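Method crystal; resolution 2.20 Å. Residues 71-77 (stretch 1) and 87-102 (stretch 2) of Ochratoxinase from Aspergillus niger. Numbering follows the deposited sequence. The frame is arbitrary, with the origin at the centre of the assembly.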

# COMPACT_ATOMS: atom_id res chain seq x y z
N HIS A 71 7.52 -29.83 14.58
CA HIS A 71 7.25 -28.47 14.17
C HIS A 71 8.33 -27.54 14.70
O HIS A 71 8.57 -27.46 15.89
CB HIS A 71 5.84 -28.00 14.53
CG HIS A 71 5.48 -28.17 15.98
ND1 HIS A 71 4.52 -29.07 16.40
CD2 HIS A 71 5.91 -27.54 17.10
CE1 HIS A 71 4.39 -28.99 17.72
NE2 HIS A 71 5.24 -28.08 18.16
N PHE A 72 9.01 -26.87 13.78
CA PHE A 72 10.13 -26.05 14.09
C PHE A 72 9.65 -24.65 14.41
O PHE A 72 9.82 -23.71 13.63
CB PHE A 72 11.12 -26.04 12.91
CG PHE A 72 12.10 -27.19 12.93
CD1 PHE A 72 11.66 -28.50 12.89
CD2 PHE A 72 13.46 -26.95 12.95
CE1 PHE A 72 12.56 -29.55 12.90
CE2 PHE A 72 14.36 -27.99 12.96
CZ PHE A 72 13.91 -29.31 12.92
N GLY A 73 9.05 -24.52 15.58
CA GLY A 73 8.41 -23.27 15.99
C GLY A 73 9.30 -22.34 16.77
O GLY A 73 9.43 -21.16 16.43
N GLY A 74 9.91 -22.87 17.84
CA GLY A 74 10.78 -22.08 18.75
C GLY A 74 10.12 -20.90 19.45
O GLY A 74 10.79 -19.94 19.79
N ASP A 75 8.81 -21.01 19.66
CA ASP A 75 7.97 -19.90 20.10
C ASP A 75 8.41 -19.37 21.45
O ASP A 75 8.91 -20.11 22.27
CB ASP A 75 6.48 -20.33 20.20
CG ASP A 75 5.94 -20.91 18.89
OD1 ASP A 75 6.43 -21.99 18.44
OD2 ASP A 75 5.01 -20.31 18.30
N ASP A 76 8.22 -18.07 21.67
CA ASP A 76 8.28 -17.52 23.02
C ASP A 76 7.13 -18.15 23.83
O ASP A 76 6.10 -18.57 23.28
CB ASP A 76 8.12 -15.99 23.03
CG ASP A 76 9.22 -15.24 22.27
OD1 ASP A 76 10.38 -15.64 22.27
OD2 ASP A 76 8.91 -14.17 21.72
N ASP A 77 7.28 -18.19 25.13
CA ASP A 77 6.27 -18.82 25.98
C ASP A 77 5.12 -17.87 26.39
O ASP A 77 4.39 -18.15 27.34
CB ASP A 77 6.95 -19.36 27.26
CG ASP A 77 6.14 -20.43 27.95
OD1 ASP A 77 5.41 -21.17 27.25
OD2 ASP A 77 6.23 -20.52 29.20
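Stretch 2 87-102: ATHPASSGARLARGCW

Stretch 2 lies on the irregular loop 71–77 mainly through a helix that begins at Pro-90 and runs past Trp-102. Ala-87 and Thr-88 lead into it, and His-89 occupies the N-cap position, its ND1 accepting from Ala-91 N at 3.1 Å. The two backbones come nearest where the CA atoms of Gly-74 and Ser-93 are 3.9 Å apart. From this point the pairings run in opposite senses: the early part of the loop meets the later helical turns, at Leu-97 and Cys-101, whereas Asp-76 lies beside Thr-88 and Ser-92, where the side chain of Arg-96 reaches back to meet it. Together the stretches bury 492 Å².

Asp-76 has the largest covered area. Its OD1 forms a salt bridge with Arg-96, accepting from NH1 at 2.7 Å and from NH2 at 2.8 Å, while its backbone N donates to Thr-88 OG1 at 2.8 Å. The residue is thus held by both side chain and main chain. Arg-96, extended through chi2 and chi3, also donates from NH1 to Gly-74 O at 2.9 Å, so one guanidinium secures two points of the loop. A water extends the network, donating to Asp-76 OD2 (2.6 Å) and Ser-92 OG (2.8 Å) and accepting from His-89 N (2.8 Å).

Close backbone packing is possible at Gly-74 because it lacks a side chain: an ideal CB would point toward the helix and lie 2.4 Å from Ser-93 O, a clash. Its positive phi also favours glycine. Gly-74 O lies 3.3 Å from Ser-93 CA in a CA-H...O contact.

Leu-97, with chi1 m and chi2 t, points toward the loop and brings CD2 to 3.6 Å from Phe-72 CA and 4.0 Å from Phe-72 CB. One turn on, Cys-101 SG approaches Phe-72 CE2 at 3.7 Å, oblique to the ring, extending the apolar end of the contact.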

# COMPACT_ATOMS: atom_id res chain seq x y z
N ALA A 87 3.85 -13.69 16.70
CA ALA A 87 4.45 -12.67 17.52
C ALA A 87 5.94 -12.92 17.82
O ALA A 87 6.69 -11.97 17.97
CB ALA A 87 3.67 -12.55 18.81
N THR A 88 6.36 -14.18 17.87
CA THR A 88 7.74 -14.52 18.18
C THR A 88 8.64 -14.15 17.03
O THR A 88 8.45 -14.59 15.90
CB THR A 88 7.91 -16.01 18.52
OG1 THR A 88 7.15 -16.35 19.68
CG2 THR A 88 9.35 -16.35 18.79
N HIS A 89 9.65 -13.33 17.35
CA HIS A 89 10.62 -12.96 16.37
C HIS A 89 11.41 -14.22 15.92
O HIS A 89 11.86 -14.99 16.75
CB HIS A 89 11.57 -11.92 16.93
CG HIS A 89 12.37 -11.24 15.89
ND1 HIS A 89 13.44 -11.84 15.28
CD2 HIS A 89 12.25 -10.02 15.33
CE1 HIS A 89 13.97 -11.01 14.40
NE2 HIS A 89 13.26 -9.90 14.40
N PRO A 90 11.59 -14.41 14.62
CA PRO A 90 12.23 -15.70 14.22
C PRO A 90 13.65 -15.90 14.70
O PRO A 90 14.11 -17.03 14.77
CB PRO A 90 12.16 -15.67 12.68
CG PRO A 90 11.10 -14.66 12.35
CD PRO A 90 11.17 -13.62 13.45
N ALA A 91 14.37 -14.82 15.02
CA ALA A 91 15.68 -14.94 15.65
C ALA A 91 15.61 -15.62 17.02
O ALA A 91 16.47 -16.45 17.34
CB ALA A 91 16.37 -13.58 15.77
N SER A 92 14.61 -15.27 17.82
CA SER A 92 14.34 -15.99 19.05
C SER A 92 14.08 -17.45 18.73
O SER A 92 14.64 -18.35 19.39
CB SER A 92 13.13 -15.42 19.77
OG SER A 92 13.32 -14.05 20.06
N SER A 93 13.22 -17.71 17.75
CA SER A 93 12.87 -19.08 17.39
C SER A 93 14.10 -19.91 17.05
O SER A 93 14.26 -21.02 17.51
CB SER A 93 11.90 -19.11 16.20
OG SER A 93 10.72 -18.35 16.49
N GLY A 94 14.93 -19.37 16.16
CA GLY A 94 16.09 -20.09 15.67
C GLY A 94 17.03 -20.48 16.78
O GLY A 94 17.57 -21.58 16.79
N ALA A 95 17.20 -19.57 17.71
CA ALA A 95 18.07 -19.82 18.84
C ALA A 95 17.54 -21.03 19.60
O ALA A 95 18.30 -21.93 19.95
CB ALA A 95 18.17 -18.58 19.72
N ARG A 96 16.24 -21.04 19.85
CA ARG A 96 15.62 -22.11 20.63
C ARG A 96 15.68 -23.41 19.88
O ARG A 96 15.97 -24.47 20.46
CB ARG A 96 14.17 -21.77 21.00
CG ARG A 96 14.02 -20.59 21.94
CD ARG A 96 12.72 -20.60 22.72
NE ARG A 96 12.58 -19.38 23.51
CZ ARG A 96 12.10 -18.22 23.06
NH1 ARG A 96 11.62 -18.03 21.82
NH2 ARG A 96 12.12 -17.18 23.90
N LEU A 97 15.43 -23.35 18.57
CA LEU A 97 15.50 -24.52 17.74
C LEU A 97 16.91 -25.16 17.68
O LEU A 97 17.04 -26.36 17.40
CB LEU A 97 15.00 -24.20 16.33
CG LEU A 97 13.49 -23.94 16.32
CD1 LEU A 97 13.09 -23.21 15.04
CD2 LEU A 97 12.69 -25.22 16.47
N ALA A 98 17.94 -24.37 17.93
CA ALA A 98 19.29 -24.87 17.92
C ALA A 98 19.51 -25.82 19.09
O ALA A 98 20.13 -26.87 18.91
CB ALA A 98 20.29 -23.72 17.99
N ARG A 99 19.02 -25.46 20.27
CA ARG A 99 19.04 -26.34 21.42
C ARG A 99 18.25 -27.61 21.12
O ARG A 99 18.72 -28.69 21.36
CB ARG A 99 18.46 -25.65 22.65
CG ARG A 99 18.38 -26.55 23.88
CD ARG A 99 19.78 -26.88 24.40
NE ARG A 99 19.77 -27.67 25.63
CZ ARG A 99 19.60 -27.18 26.85
NH1 ARG A 99 19.42 -25.88 27.04
NH2 ARG A 99 19.61 -28.01 27.89
N GLY A 100 17.05 -27.43 20.59
CA GLY A 100 16.17 -28.52 20.24
C GLY A 100 16.82 -29.52 19.31
O GLY A 100 16.78 -30.71 19.56
N CYS A 101 17.47 -29.03 18.27
CA CYS A 101 18.18 -29.88 17.33
C CYS A 101 19.38 -30.60 17.97
O CYS A 101 19.66 -31.77 17.64
CB CYS A 101 18.65 -29.06 16.15
SG CYS A 101 17.28 -28.60 15.09
N TRP A 102 20.08 -29.92 18.87
CA TRP A 102 21.18 -30.55 19.59
C TRP A 102 20.67 -31.71 20.43
O TRP A 102 21.24 -32.81 20.42
CB TRP A 102 21.88 -29.53 20.50
CG TRP A 102 23.07 -30.09 21.18
CD1 TRP A 102 24.34 -30.14 20.70
CD2 TRP A 102 23.11 -30.73 22.46
NE1 TRP A 102 25.15 -30.79 21.57
CE2 TRP A 102 24.43 -31.15 22.68
CE3 TRP A 102 22.15 -30.99 23.44
CZ2 TRP A 102 24.83 -31.80 23.85
CZ3 TRP A 102 22.54 -31.64 24.59
CH2 TRP A 102 23.86 -32.04 24.79
O HOH W 1 7.85 -19.21 16.42
O HOH W 2 10.60 -13.24 19.96